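Alpha-fucosidase (Bifidobacterium bifidum, PDB 2EAB) probably hydrolyses terminal alpha-1,2-linked L-fucose, this chain being the glycoside hydrolase family 95 catalytic region of a longer, calcium-binding membrane protein. Local coordinates at residues Asp325-Ile330 and Gly379-Ile384; Ser386-Ser391 and Gly438-Pro443; Gln392-Leu397 and Glu442-Tyr447. All coordinates share one frame; numbering follows the deposited sequence.

Contact 1 of 3, residues Asp325-Ile330 and Gly379-Ile384; sequences DDHSAI and GRYLTI
Two helices of the family 95 catalytic region, 316-331 and 365-386, pack through Ile-330 and His-327 of the first against Ile-384, Arg-380 and Tyr-381 of the second. Their short segments run in largely opposed directions, 137° apart, with the axes 10.7 Å apart at closest approach. Ile-330 and Ile-384 each point toward the other helix and slide past each other in opposite directions, CG2 of Ile-330 lying 3.8 Å from CD1 of Ile-384. The other branch of Ile-384, CG2, sits 3.6 Å from CD2 of the imidazole of His-327. His-327 has its CG anti to the backbone N (chi1 180°). Its side chain crosses those of Ile-384 and Tyr-381 at about right angles. The two aromatic rings meet rim to rim: NE2 of His-327 is 3.6 Å from CD1 of Tyr-381. Tyr-381 OH bonds to Pro-53 O. One polar bond spans the helices, a nearly straight one from Arg-380 NH2 to Ile-330 O (3.0 Å, 166° at the hydrogen), with the oxygen in the guanidinium plane. NH1 of the same arginine takes Tyr-331 O and NE takes Ala-435 O, which fixes the group's rotation. Its positive charge beside these carbonyls would probably interact favourably with the dipole of helix 316-331. This is packing of two roughly antiparallel helices with an apolar centre and an arginine bonded to carbonyls at the C-terminal end of one.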
ATOM      1  N   ASP A 325      -3.584  -2.222  23.993  1.00 10.68           N
ATOM      2  CA  ASP A 325      -4.869  -1.529  23.829  1.00 10.85           C
ATOM      3  C   ASP A 325      -4.940  -0.805  22.480  1.00 10.49           C
ATOM      4  O   ASP A 325      -5.935  -0.913  21.761  1.00 10.73           O
ATOM      5  CB  ASP A 325      -5.107  -0.526  24.965  1.00 10.96           C
ATOM      6  CG  ASP A 325      -5.416  -1.194  26.305  1.00 12.45           C
ATOM      7  OD1 ASP A 325      -5.617  -2.423  26.354  1.00 14.13           O
ATOM      8  OD2 ASP A 325      -5.465  -0.465  27.320  1.00 15.14           O
ATOM      9  N   ASP A 326      -3.873  -0.080  22.149  1.00 10.23           N
ATOM     10  CA  ASP A 326      -3.779   0.695  20.914  1.00  9.83           C
ATOM     11  C   ASP A 326      -3.778  -0.200  19.669  1.00  9.72           C
ATOM     12  O   ASP A 326      -4.536   0.037  18.722  1.00  9.89           O
ATOM     13  CB  ASP A 326      -2.510   1.546  20.966  1.00  9.90           C
ATOM     14  CG  ASP A 326      -2.182   2.198  19.641  1.00 10.01           C
ATOM     15  OD1 ASP A 326      -2.863   3.176  19.269  1.00 11.17           O
ATOM     16  OD2 ASP A 326      -1.225   1.734  18.981  1.00  9.88           O
ATOM     17  N   HIS A 327      -2.929  -1.224  19.682  1.00  9.08           N
ATOM     18  CA  HIS A 327      -2.807  -2.140  18.560  1.00  9.52           C
ATOM     19  C   HIS A 327      -4.101  -2.912  18.337  1.00  9.58           C
ATOM     20  O   HIS A 327      -4.614  -2.980  17.213  1.00  9.64           O
ATOM     21  CB  HIS A 327      -1.665  -3.126  18.791  1.00  9.37           C
ATOM     22  CG  HIS A 327      -1.493  -4.096  17.670  1.00  9.56           C
ATOM     23  ND1 HIS A 327      -2.135  -5.315  17.624  1.00 11.06           N
ATOM     24  CD2 HIS A 327      -0.779  -4.004  16.524  1.00  7.81           C
ATOM     25  CE1 HIS A 327      -1.812  -5.934  16.502  1.00  7.93           C
ATOM     26  NE2 HIS A 327      -0.988  -5.161  15.819  1.00 11.16           N
ATOM     27  N   SER A 328      -4.621  -3.501  19.413  1.00  9.74           N
ATOM     28  CA  SER A 328      -5.816  -4.338  19.310  1.00 10.35           C
ATOM     29  C   SER A 328      -7.074  -3.545  18.946  1.00 10.21           C
ATOM     30  O   SER A 328      -7.978  -4.090  18.315  1.00 10.27           O
ATOM     31  CB  SER A 328      -6.035  -5.171  20.579  1.00 10.55           C
ATOM     32  OG  SER A 328      -6.357  -4.354  21.687  1.00 12.38           O
ATOM     33  N   ALA A 329      -7.127  -2.271  19.329  1.00 10.07           N
ATOM     34  CA  ALA A 329      -8.256  -1.414  18.965  1.00 10.28           C
ATOM     35  C   ALA A 329      -8.456  -1.384  17.451  1.00 10.02           C
ATOM     36  O   ALA A 329      -9.596  -1.384  16.974  1.00 10.79           O
ATOM     37  CB  ALA A 329      -8.069  -0.010  19.504  1.00 10.85           C
ATOM     38  N   ILE A 330      -7.355  -1.363  16.702  1.00  9.34           N
ATOM     39  CA  ILE A 330      -7.428  -1.406  15.244  1.00  8.75           C
ATOM     40  C   ILE A 330      -7.528  -2.845  14.739  1.00  8.51           C
ATOM     41  O   ILE A 330      -8.370  -3.162  13.897  1.00  8.34           O
ATOM     42  CB  ILE A 330      -6.212  -0.716  14.580  1.00  8.97           C
ATOM     43  CG1 ILE A 330      -6.075   0.731  15.066  1.00  9.94           C
ATOM     44  CG2 ILE A 330      -6.334  -0.772  13.055  1.00  8.29           C
ATOM     45  CD1 ILE A 330      -4.693   1.328  14.847  1.00 11.75           C
ATOM     46  N   GLY A 379      -1.966  -8.786   6.298  1.00  7.00           N
ATOM     47  CA  GLY A 379      -2.014  -7.541   5.542  1.00  6.77           C
ATOM     48  C   GLY A 379      -2.533  -6.399   6.391  1.00  6.93           C
ATOM     49  O   GLY A 379      -2.084  -5.263   6.257  1.00  7.31           O
ATOM     50  N   ARG A 380      -3.490  -6.700   7.263  1.00  6.69           N
ATOM     51  CA  ARG A 380      -3.986  -5.704   8.200  1.00  6.80           C
ATOM     52  C   ARG A 380      -2.912  -5.390   9.239  1.00  6.69           C
ATOM     53  O   ARG A 380      -2.596  -4.228   9.477  1.00  6.87           O
ATOM     54  CB  ARG A 380      -5.288  -6.172   8.857  1.00  6.78           C
ATOM     55  CG  ARG A 380      -6.433  -6.348   7.862  1.00  6.47           C
ATOM     56  CD  ARG A 380      -7.778  -6.589   8.530  1.00  6.85           C
ATOM     57  NE  ARG A 380      -8.285  -5.399   9.203  1.00  6.73           N
ATOM     58  CZ  ARG A 380      -8.230  -5.192  10.516  1.00  6.58           C
ATOM     59  NH1 ARG A 380      -7.685  -6.095  11.327  1.00  7.23           N
ATOM     60  NH2 ARG A 380      -8.737  -4.082  11.023  1.00  7.13           N
ATOM     61  N   TYR A 381      -2.342  -6.436   9.834  1.00  6.80           N
ATOM     62  CA  TYR A 381      -1.254  -6.295  10.796  1.00  6.89           C
ATOM     63  C   TYR A 381      -0.121  -5.411  10.260  1.00  6.65           C
ATOM     64  O   TYR A 381       0.360  -4.514  10.954  1.00  6.96           O
ATOM     65  CB  TYR A 381      -0.716  -7.682  11.182  1.00  7.28           C
ATOM     66  CG  TYR A 381       0.527  -7.605  12.025  1.00  7.08           C
ATOM     67  CD1 TYR A 381       0.445  -7.454  13.403  1.00  7.69           C
ATOM     68  CD2 TYR A 381       1.792  -7.642  11.438  1.00  6.99           C
ATOM     69  CE1 TYR A 381       1.592  -7.359  14.181  1.00  7.63           C
ATOM     70  CE2 TYR A 381       2.943  -7.543  12.203  1.00  7.51           C
ATOM     71  CZ  TYR A 381       2.835  -7.402  13.571  1.00  7.91           C
ATOM     72  OH  TYR A 381       3.974  -7.300  14.329  1.00  7.68           O
ATOM     73  N   LEU A 382       0.289  -5.672   9.020  1.00  6.37           N
ATOM     74  CA  LEU A 382       1.430  -4.983   8.421  1.00  6.53           C
ATOM     75  C   LEU A 382       1.132  -3.515   8.161  1.00  6.60           C
ATOM     76  O   LEU A 382       2.053  -2.693   8.155  1.00  6.75           O
ATOM     77  CB  LEU A 382       1.897  -5.682   7.142  1.00  6.79           C
ATOM     78  CG  LEU A 382       2.557  -7.052   7.340  1.00  6.47           C
ATOM     79  CD1 LEU A 382       2.716  -7.736   5.995  1.00  8.01           C
ATOM     80  CD2 LEU A 382       3.908  -6.945   8.068  1.00  7.26           C
ATOM     81  N   THR A 383      -0.147  -3.187   7.956  1.00  6.40           N
ATOM     82  CA  THR A 383      -0.559  -1.790   7.850  1.00  6.36           C
ATOM     83  C   THR A 383      -0.349  -1.081   9.190  1.00  6.48           C
ATOM     84  O   THR A 383       0.234   0.001   9.246  1.00  6.62           O
ATOM     85  CB  THR A 383      -2.037  -1.644   7.419  1.00  6.27           C
ATOM     86  OG1 THR A 383      -2.277  -2.372   6.211  1.00  6.54           O
ATOM     87  CG2 THR A 383      -2.382  -0.184   7.180  1.00  6.94           C
ATOM     88  N   ILE A 384      -0.827  -1.702  10.269  1.00  6.59           N
ATOM     89  CA  ILE A 384      -0.644  -1.149  11.610  1.00  7.08           C
ATOM     90  C   ILE A 384       0.844  -0.948  11.929  1.00  6.90           C
ATOM     91  O   ILE A 384       1.228   0.071  12.494  1.00  6.94           O
ATOM     92  CB  ILE A 384      -1.319  -2.035  12.687  1.00  7.34           C
ATOM     93  CG1 ILE A 384      -2.810  -2.226  12.373  1.00  7.33           C
ATOM     94  CG2 ILE A 384      -1.119  -1.440  14.085  1.00  8.48           C
ATOM     95  CD1 ILE A 384      -3.478  -3.316  13.196  1.00  7.91           C
TER

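Contact 2 of 3, residues Ser386-Ser391 and Gly438-Pro443; sequences SSRENS and GELAEP. With CA (calcium ion), chain C.
Glu-389 lies against the 3-10 segment 438-441, while Leu-440 and Pro-443 pack against Ser-387 and Arg-388. The loop, leaving helix 365-386 at the calcium ligand Ser-386 O, forms a type I beta turn from Arg-388 to Ser-391. Glu-389 extends beyond CG, passing its CG 3.3 Å from Glu-439 O and bringing OE2 to 3.2 Å from Glu-439 CG. The two carboxylates are turned 90° apart, their OE2 atoms 4.1 Å from each other; the salt bridge of Glu-439 to Arg-333 probably offsets some of this repulsion. Leu-440 lies side by side with Arg-388, CD2 reaching 3.6 Å from NE of the arginine, whose NH1 is paired with Asp-326. CB of Leu-440 touches Ser-387 O. OG of Ser-387, anti to the backbone N (chi1 -176°), donates to Leu-440 O (2.8 Å) in the carbonyl plane and also bonds to Tyr-429 OH. An alanine in place of Ser-387 would probably leave both the Leu-440 carbonyl and the Tyr-429 hydroxyl without this mate. Ser-391 OG accepts the Arg-388 N-H and bonds to Gly-57 O. Pro-443, in helix 442-450, sets CD 3.3 Å from Arg-388 O and CG 3.3 Å from Ser-387 OG.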
ATOM      1  N   SER A 386       3.394  -0.467   9.826  1.00  6.89           N
ATOM      2  CA  SER A 386       4.149   0.397   8.899  1.00  6.88           C
ATOM      3  C   SER A 386       3.539   1.765   8.588  1.00  6.94           C
ATOM      4  O   SER A 386       4.227   2.634   8.052  1.00  6.92           O
ATOM      5  CB  SER A 386       4.410  -0.334   7.578  1.00  7.13           C
ATOM      6  OG  SER A 386       3.215  -0.529   6.846  1.00  7.57           O
ATOM      7  N   SER A 387       2.261   1.947   8.913  1.00  6.44           N
ATOM      8  CA  SER A 387       1.533   3.135   8.486  1.00  6.78           C
ATOM      9  C   SER A 387       0.542   3.566   9.561  1.00  6.77           C
ATOM     10  O   SER A 387      -0.601   3.105   9.589  1.00  7.53           O
ATOM     11  CB  SER A 387       0.813   2.844   7.162  1.00  6.80           C
ATOM     12  OG  SER A 387       0.162   3.994   6.651  1.00  6.56           O
ATOM     13  N   ARG A 388       0.979   4.439  10.461  1.00  7.38           N
ATOM     14  CA  ARG A 388       0.085   4.942  11.501  1.00  7.84           C
ATOM     15  C   ARG A 388      -0.293   6.390  11.226  1.00  8.49           C
ATOM     16  O   ARG A 388       0.340   7.059  10.406  1.00  8.09           O
ATOM     17  CB  ARG A 388       0.707   4.774  12.891  1.00  7.83           C
ATOM     18  CG  ARG A 388       0.837   3.320  13.339  1.00  7.63           C
ATOM     19  CD  ARG A 388      -0.520   2.618  13.427  1.00  8.08           C
ATOM     20  NE  ARG A 388      -1.440   3.266  14.367  1.00  8.02           N
ATOM     21  CZ  ARG A 388      -1.537   2.972  15.663  1.00  8.68           C
ATOM     22  NH1 ARG A 388      -0.782   2.023  16.206  1.00  9.39           N
ATOM     23  NH2 ARG A 388      -2.409   3.633  16.418  1.00  9.50           N
ATOM     24  N   GLU A 389      -1.326   6.875  11.916  1.00  9.56           N
ATOM     25  CA  GLU A 389      -1.802   8.253  11.738  1.00 10.74           C
ATOM     26  C   GLU A 389      -0.681   9.263  11.888  1.00 10.55           C
ATOM     27  O   GLU A 389      -0.677  10.290  11.209  1.00 11.29           O
ATOM     28  CB  GLU A 389      -2.899   8.594  12.749  1.00 11.31           C
ATOM     29  CG  GLU A 389      -4.159   7.787  12.593  1.00 15.27           C
ATOM     30  CD  GLU A 389      -5.033   7.826  13.832  1.00 18.92           C
ATOM     31  OE1 GLU A 389      -5.594   8.905  14.127  1.00 21.11           O
ATOM     32  OE2 GLU A 389      -5.164   6.771  14.500  1.00 19.39           O
ATOM     33  N   ASN A 390       0.264   8.970  12.776  1.00 10.39           N
ATOM     34  CA  ASN A 390       1.366   9.884  13.029  1.00 10.07           C
ATOM     35  C   ASN A 390       2.697   9.481  12.387  1.00  9.36           C
ATOM     36  O   ASN A 390       3.737  10.048  12.715  1.00  9.95           O
ATOM     37  CB  ASN A 390       1.527  10.135  14.532  1.00 10.43           C
ATOM     38  CG  ASN A 390       1.987   8.902  15.292  1.00 10.62           C
ATOM     39  OD1 ASN A 390       2.156   7.819  14.726  1.00 10.85           O
ATOM     40  ND2 ASN A 390       2.192   9.067  16.591  1.00 13.27           N
ATOM     41  N   SER A 391       2.667   8.523  11.462  1.00  8.31           N
ATOM     42  CA  SER A 391       3.845   8.234  10.643  1.00  7.84           C
ATOM     43  C   SER A 391       4.204   9.456   9.826  1.00  7.13           C
ATOM     44  O   SER A 391       3.322  10.181   9.344  1.00  7.46           O
ATOM     45  CB  SER A 391       3.579   7.080   9.678  1.00  7.54           C
ATOM     46  OG  SER A 391       3.460   5.848  10.358  1.00  7.44           O
ATOM     47  N   GLY A 438      -9.079   3.030   8.224  1.00  6.67           N
ATOM     48  CA  GLY A 438      -9.098   4.272   7.445  1.00  7.17           C
ATOM     49  C   GLY A 438      -8.152   5.352   7.944  1.00  7.45           C
ATOM     50  O   GLY A 438      -7.546   6.074   7.143  1.00  7.48           O
ATOM     51  N   GLU A 439      -8.012   5.471   9.261  1.00  7.81           N
ATOM     52  CA  GLU A 439      -7.129   6.492   9.822  1.00  8.32           C
ATOM     53  C   GLU A 439      -5.670   6.280   9.416  1.00  7.42           C
ATOM     54  O   GLU A 439      -4.871   7.220   9.416  1.00  7.59           O
ATOM     55  CB  GLU A 439      -7.261   6.554  11.347  1.00  9.70           C
ATOM     56  CG  GLU A 439      -6.759   5.328  12.078  1.00 12.90           C
ATOM     57  CD  GLU A 439      -7.843   4.327  12.413  1.00 15.52           C
ATOM     58  OE1 GLU A 439      -8.779   4.130  11.605  1.00 12.94           O
ATOM     59  OE2 GLU A 439      -7.752   3.733  13.510  1.00 18.95           O
ATOM     60  N   LEU A 440      -5.333   5.043   9.060  1.00  6.73           N
ATOM     61  CA  LEU A 440      -3.960   4.694   8.721  1.00  6.75           C
ATOM     62  C   LEU A 440      -3.575   5.141   7.310  1.00  6.40           C
ATOM     63  O   LEU A 440      -2.415   5.022   6.915  1.00  6.63           O
ATOM     64  CB  LEU A 440      -3.708   3.200   8.936  1.00  7.05           C
ATOM     65  CG  LEU A 440      -4.057   2.644  10.322  1.00  7.77           C
ATOM     66  CD1 LEU A 440      -3.465   1.261  10.505  1.00  8.28           C
ATOM     67  CD2 LEU A 440      -3.602   3.556  11.448  1.00  8.42           C
ATOM     68  N   ALA A 441      -4.536   5.681   6.560  1.00  6.56           N
ATOM     69  CA  ALA A 441      -4.249   6.303   5.270  1.00  6.54           C
ATOM     70  C   ALA A 441      -3.670   7.706   5.414  1.00  6.38           C
ATOM     71  O   ALA A 441      -3.174   8.271   4.438  1.00  6.15           O
ATOM     72  CB  ALA A 441      -5.504   6.352   4.420  1.00  7.21           C
ATOM     73  N   GLU A 442      -3.733   8.279   6.615  1.00  6.52           N
ATOM     74  CA  GLU A 442      -3.290   9.660   6.814  1.00  6.82           C
ATOM     75  C   GLU A 442      -1.896   9.965   6.237  1.00  6.45           C
ATOM     76  O   GLU A 442      -1.739  10.964   5.538  1.00  6.33           O
ATOM     77  CB  GLU A 442      -3.381  10.072   8.291  1.00  7.13           C
ATOM     78  CG  GLU A 442      -2.873  11.492   8.604  1.00  8.66           C
ATOM     79  CD  GLU A 442      -3.546  12.593   7.788  1.00  9.39           C
ATOM     80  OE1 GLU A 442      -4.741  12.460   7.439  1.00 10.40           O
ATOM     81  OE2 GLU A 442      -2.871  13.611   7.514  1.00 11.57           O
ATOM     82  N   PRO A 443      -0.880   9.125   6.527  1.00  6.22           N
ATOM     83  CA  PRO A 443       0.430   9.449   5.943  1.00  6.48           C
ATOM     84  C   PRO A 443       0.459   9.439   4.411  1.00  6.22           C
ATOM     85  O   PRO A 443       1.274  10.149   3.826  1.00  6.07           O
ATOM     86  CB  PRO A 443       1.367   8.385   6.529  1.00  7.19           C
ATOM     87  CG  PRO A 443       0.482   7.299   6.988  1.00  7.21           C
ATOM     88  CD  PRO A 443      -0.800   7.949   7.414  1.00  6.52           C
TER
HETATM   89 CA    CA C 899       5.913   4.678   7.728  1.00  8.30          CA

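Contact 3 of 3, residues Gln392-Leu397 and Glu442-Tyr447; sequences QLPSNL and EPLIEY. With CA (calcium ion), chain C.
With CG anti to its backbone N (chi1 -174°), Tyr-447 sends its ring from helix 442-450 toward the loop, where it meets Pro-394 and Leu-393. Leu-393 has CG anti to the carbonyl carbon and beside the backbone N (chi1 -69°); its side chain sets off away from the helix, yet CD2 reaches the tyrosine. Pro-394, which has the most surface buried here, crosses Tyr-447 at about a right angle: its CD lies 3.6 Å from CD1 of the tyrosine, and its CG is 3.7 Å from the tyrosine CG. CB of the tyrosine touches the same two proline carbons, so the pyrrolidine ring packs on the root of the aromatic side chain. CD2 of Leu-393 arrives at the ring edge, near its plane, 4.1 Å from CD1 of Tyr-447. Tyr-447 is held at its far end by a hydrogen bond from OH to Thr-488 O, and Phe-419 meets its ring as well. CB of Pro-394 is 4.1 Å from the backbone N of Leu-444.

No direct hydrogen bond joins 392-397 to 442-447; two waters bridge instead, both at Gln-392 O. One water lies 2.7 Å from Gln-392 O and continues to Glu-446 OE2. The other lies 2.8 Å from Pro-443 O, which already accepts the helical N-H of Tyr-447. The neighbouring carbonyl serves a metal: Leu-393 O binds calcium at 2.7 Å, alongside Ser-386 O and Glu-77 OE2. Glu-77 OE1 accepts the N-H of Gln-392, so the loop meets Glu-77 both through the metal and through a hydrogen bond. Two loop carbonyls and a glutamate remote in sequence form a calcium site, consistent with a structural role, beside the packing of proline on tyrosine.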
ATOM      1  N   GLN A 392       5.498   9.682   9.654  1.00  6.61           N
ATOM      2  CA  GLN A 392       5.932  10.770   8.792  1.00  6.59           C
ATOM      3  C   GLN A 392       5.832  10.424   7.312  1.00  6.37           C
ATOM      4  O   GLN A 392       5.691  11.320   6.487  1.00  6.94           O
ATOM      5  CB  GLN A 392       7.349  11.208   9.144  1.00  6.57           C
ATOM      6  CG  GLN A 392       7.467  11.764  10.549  1.00  7.55           C
ATOM      7  CD  GLN A 392       8.731  12.554  10.741  1.00  7.06           C
ATOM      8  OE1 GLN A 392       8.847  13.675  10.257  1.00  8.47           O
ATOM      9  NE2 GLN A 392       9.691  11.972  11.446  1.00  7.28           N
ATOM     10  N   LEU A 393       5.907   9.135   6.988  1.00  6.23           N
ATOM     11  CA  LEU A 393       5.878   8.663   5.609  1.00  6.01           C
ATOM     12  C   LEU A 393       4.931   7.476   5.482  1.00  6.04           C
ATOM     13  O   LEU A 393       4.744   6.730   6.442  1.00  5.92           O
ATOM     14  CB  LEU A 393       7.290   8.274   5.147  1.00  6.01           C
ATOM     15  CG  LEU A 393       8.255   9.456   4.980  1.00  6.19           C
ATOM     16  CD1 LEU A 393       9.692   8.986   4.847  1.00  7.36           C
ATOM     17  CD2 LEU A 393       7.865  10.351   3.810  1.00  7.10           C
ATOM     18  N   PRO A 394       4.340   7.289   4.288  1.00  6.16           N
ATOM     19  CA  PRO A 394       3.497   6.119   4.094  1.00  6.15           C
ATOM     20  C   PRO A 394       4.376   4.879   4.026  1.00  5.68           C
ATOM     21  O   PRO A 394       5.619   4.983   4.004  1.00  5.67           O
ATOM     22  CB  PRO A 394       2.826   6.393   2.743  1.00  6.94           C
ATOM     23  CG  PRO A 394       3.734   7.318   2.037  1.00  7.03           C
ATOM     24  CD  PRO A 394       4.443   8.120   3.076  1.00  6.25           C
ATOM     25  N   SER A 395       3.747   3.712   3.990  1.00  5.72           N
ATOM     26  CA  SER A 395       4.482   2.483   3.748  1.00  5.86           C
ATOM     27  C   SER A 395       5.208   2.561   2.401  1.00  5.70           C
ATOM     28  O   SER A 395       4.657   3.053   1.416  1.00  6.16           O
ATOM     29  CB  SER A 395       3.526   1.297   3.766  1.00  6.59           C
ATOM     30  OG  SER A 395       2.412   1.561   2.937  1.00  7.19           O
ATOM     31  N   ASN A 396       6.456   2.098   2.375  1.00  5.69           N
ATOM     32  CA  ASN A 396       7.232   2.037   1.135  1.00  5.47           C
ATOM     33  C   ASN A 396       7.145   0.625   0.528  1.00  5.42           C
ATOM     34  O   ASN A 396       6.273  -0.162   0.914  1.00  5.69           O
ATOM     35  CB  ASN A 396       8.682   2.545   1.344  1.00  5.56           C
ATOM     36  CG  ASN A 396       9.475   1.722   2.349  1.00  5.82           C
ATOM     37  OD1 ASN A 396       9.465   0.494   2.315  1.00  5.76           O
ATOM     38  ND2 ASN A 396      10.215   2.411   3.221  1.00  6.38           N
ATOM     39  N   LEU A 397       8.006   0.302  -0.434  1.00  5.12           N
ATOM     40  CA  LEU A 397       7.949  -1.013  -1.083  1.00  5.38           C
ATOM     41  C   LEU A 397       8.108  -2.173  -0.101  1.00  5.41           C
ATOM     42  O   LEU A 397       7.749  -3.308  -0.427  1.00  5.86           O
ATOM     43  CB  LEU A 397       9.021  -1.147  -2.170  1.00  5.45           C
ATOM     44  CG  LEU A 397       8.792  -0.467  -3.516  1.00  5.49           C
ATOM     45  CD1 LEU A 397      10.009  -0.675  -4.389  1.00  5.81           C
ATOM     46  CD2 LEU A 397       7.546  -1.013  -4.205  1.00  6.22           C
ATOM     47  N   GLU A 442      -3.733   8.279   6.615  1.00  6.52           N
ATOM     48  CA  GLU A 442      -3.290   9.660   6.814  1.00  6.82           C
ATOM     49  C   GLU A 442      -1.896   9.965   6.237  1.00  6.45           C
ATOM     50  O   GLU A 442      -1.739  10.964   5.538  1.00  6.33           O
ATOM     51  CB  GLU A 442      -3.381  10.072   8.291  1.00  7.13           C
ATOM     52  CG  GLU A 442      -2.873  11.492   8.604  1.00  8.66           C
ATOM     53  CD  GLU A 442      -3.546  12.593   7.788  1.00  9.39           C
ATOM     54  OE1 GLU A 442      -4.741  12.460   7.439  1.00 10.40           O
ATOM     55  OE2 GLU A 442      -2.871  13.611   7.514  1.00 11.57           O
ATOM     56  N   PRO A 443      -0.880   9.125   6.527  1.00  6.22           N
ATOM     57  CA  PRO A 443       0.430   9.449   5.943  1.00  6.48           C
ATOM     58  C   PRO A 443       0.459   9.439   4.411  1.00  6.22           C
ATOM     59  O   PRO A 443       1.274  10.149   3.826  1.00  6.07           O
ATOM     60  CB  PRO A 443       1.367   8.385   6.529  1.00  7.19           C
ATOM     61  CG  PRO A 443       0.482   7.299   6.988  1.00  7.21           C
ATOM     62  CD  PRO A 443      -0.800   7.949   7.414  1.00  6.52           C
ATOM     63  N   LEU A 444      -0.391   8.646   3.759  1.00  6.04           N
ATOM     64  CA  LEU A 444      -0.482   8.730   2.301  1.00  5.78           C
ATOM     65  C   LEU A 444      -1.053  10.076   1.865  1.00  5.80           C
ATOM     66  O   LEU A 444      -0.555  10.687   0.923  1.00  5.82           O
ATOM     67  CB  LEU A 444      -1.308   7.589   1.696  1.00  6.02           C
ATOM     68  CG  LEU A 444      -1.375   7.633   0.164  1.00  6.23           C
ATOM     69  CD1 LEU A 444       0.008   7.372  -0.448  1.00  6.89           C
ATOM     70  CD2 LEU A 444      -2.411   6.661  -0.366  1.00  6.83           C
ATOM     71  N   ILE A 445      -2.104  10.540   2.538  1.00  6.12           N
ATOM     72  CA  ILE A 445      -2.696  11.824   2.181  1.00  6.56           C
ATOM     73  C   ILE A 445      -1.658  12.935   2.330  1.00  6.02           C
ATOM     74  O   ILE A 445      -1.487  13.758   1.428  1.00  6.00           O
ATOM     75  CB  ILE A 445      -3.961  12.146   3.012  1.00  6.40           C
ATOM     76  CG1 ILE A 445      -4.971  10.996   2.924  1.00  7.09           C
ATOM     77  CG2 ILE A 445      -4.593  13.456   2.535  1.00  7.06           C
ATOM     78  CD1 ILE A 445      -6.187  11.162   3.811  1.00  8.02           C
ATOM     79  N   GLU A 446      -0.958  12.942   3.461  1.00  6.36           N
ATOM     80  CA  GLU A 446       0.102  13.919   3.677  1.00  6.84           C
ATOM     81  C   GLU A 446       1.229  13.801   2.645  1.00  6.06           C
ATOM     82  O   GLU A 446       1.774  14.808   2.201  1.00  5.99           O
ATOM     83  CB  GLU A 446       0.661  13.830   5.096  1.00  6.80           C
ATOM     84  CG  GLU A 446       1.638  14.969   5.388  1.00  8.89           C
ATOM     85  CD  GLU A 446       2.289  14.918   6.755  1.00  9.41           C
ATOM     86  OE1 GLU A 446       1.805  14.195   7.646  1.00 11.92           O
ATOM     87  OE2 GLU A 446       3.308  15.619   6.935  1.00 12.14           O
ATOM     88  N   TYR A 447       1.553  12.575   2.247  1.00  5.65           N
ATOM     89  CA  TYR A 447       2.589  12.347   1.238  1.00  5.88           C
ATOM     90  C   TYR A 447       2.199  12.951  -0.109  1.00  5.48           C
ATOM     91  O   TYR A 447       3.020  13.575  -0.780  1.00  5.61           O
ATOM     92  CB  TYR A 447       2.855  10.849   1.087  1.00  5.86           C
ATOM     93  CG  TYR A 447       4.012  10.544   0.165  1.00  5.78           C
ATOM     94  CD1 TYR A 447       5.327  10.658   0.614  1.00  5.52           C
ATOM     95  CD2 TYR A 447       3.792  10.158  -1.156  1.00  5.98           C
ATOM     96  CE1 TYR A 447       6.397  10.390  -0.223  1.00  5.39           C
ATOM     97  CE2 TYR A 447       4.858   9.896  -2.007  1.00  5.79           C
ATOM     98  CZ  TYR A 447       6.156  10.008  -1.532  1.00  5.50           C
ATOM     99  OH  TYR A 447       7.203   9.750  -2.392  1.00  6.19           O
TER
HETATM  100 CA    CA C 899       5.913   4.678   7.728  1.00  8.30          CA
HETATM  101  O   HOH W   1       5.467  13.888   7.251  1.00  8.61           O
HETATM  102  O   HOH W   2       3.672  11.372   4.443  1.00  8.68           O

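How the contacts relate
All three contacts fall within the family 95 catalytic region. Contact 1 joins helices 316-331 and 365-386 and closes before the others open; contacts 2 and 3 open on one loop and end on the same stretch, sharing Glu-442 and Pro-443 of helix 442-450. Centres lie about 11 Å apart between contacts 1 and 2, 7 Å between 2 and 3, and 16 Å between 1 and 3, which do not touch. The packing of Thr-383 on Leu-440 connects the first pair. The loop 386-397 thus runs between helix 365-386 and helix 442-450, carrying two calcium-binding carbonyls that meet Glu-77 of the N-terminal region.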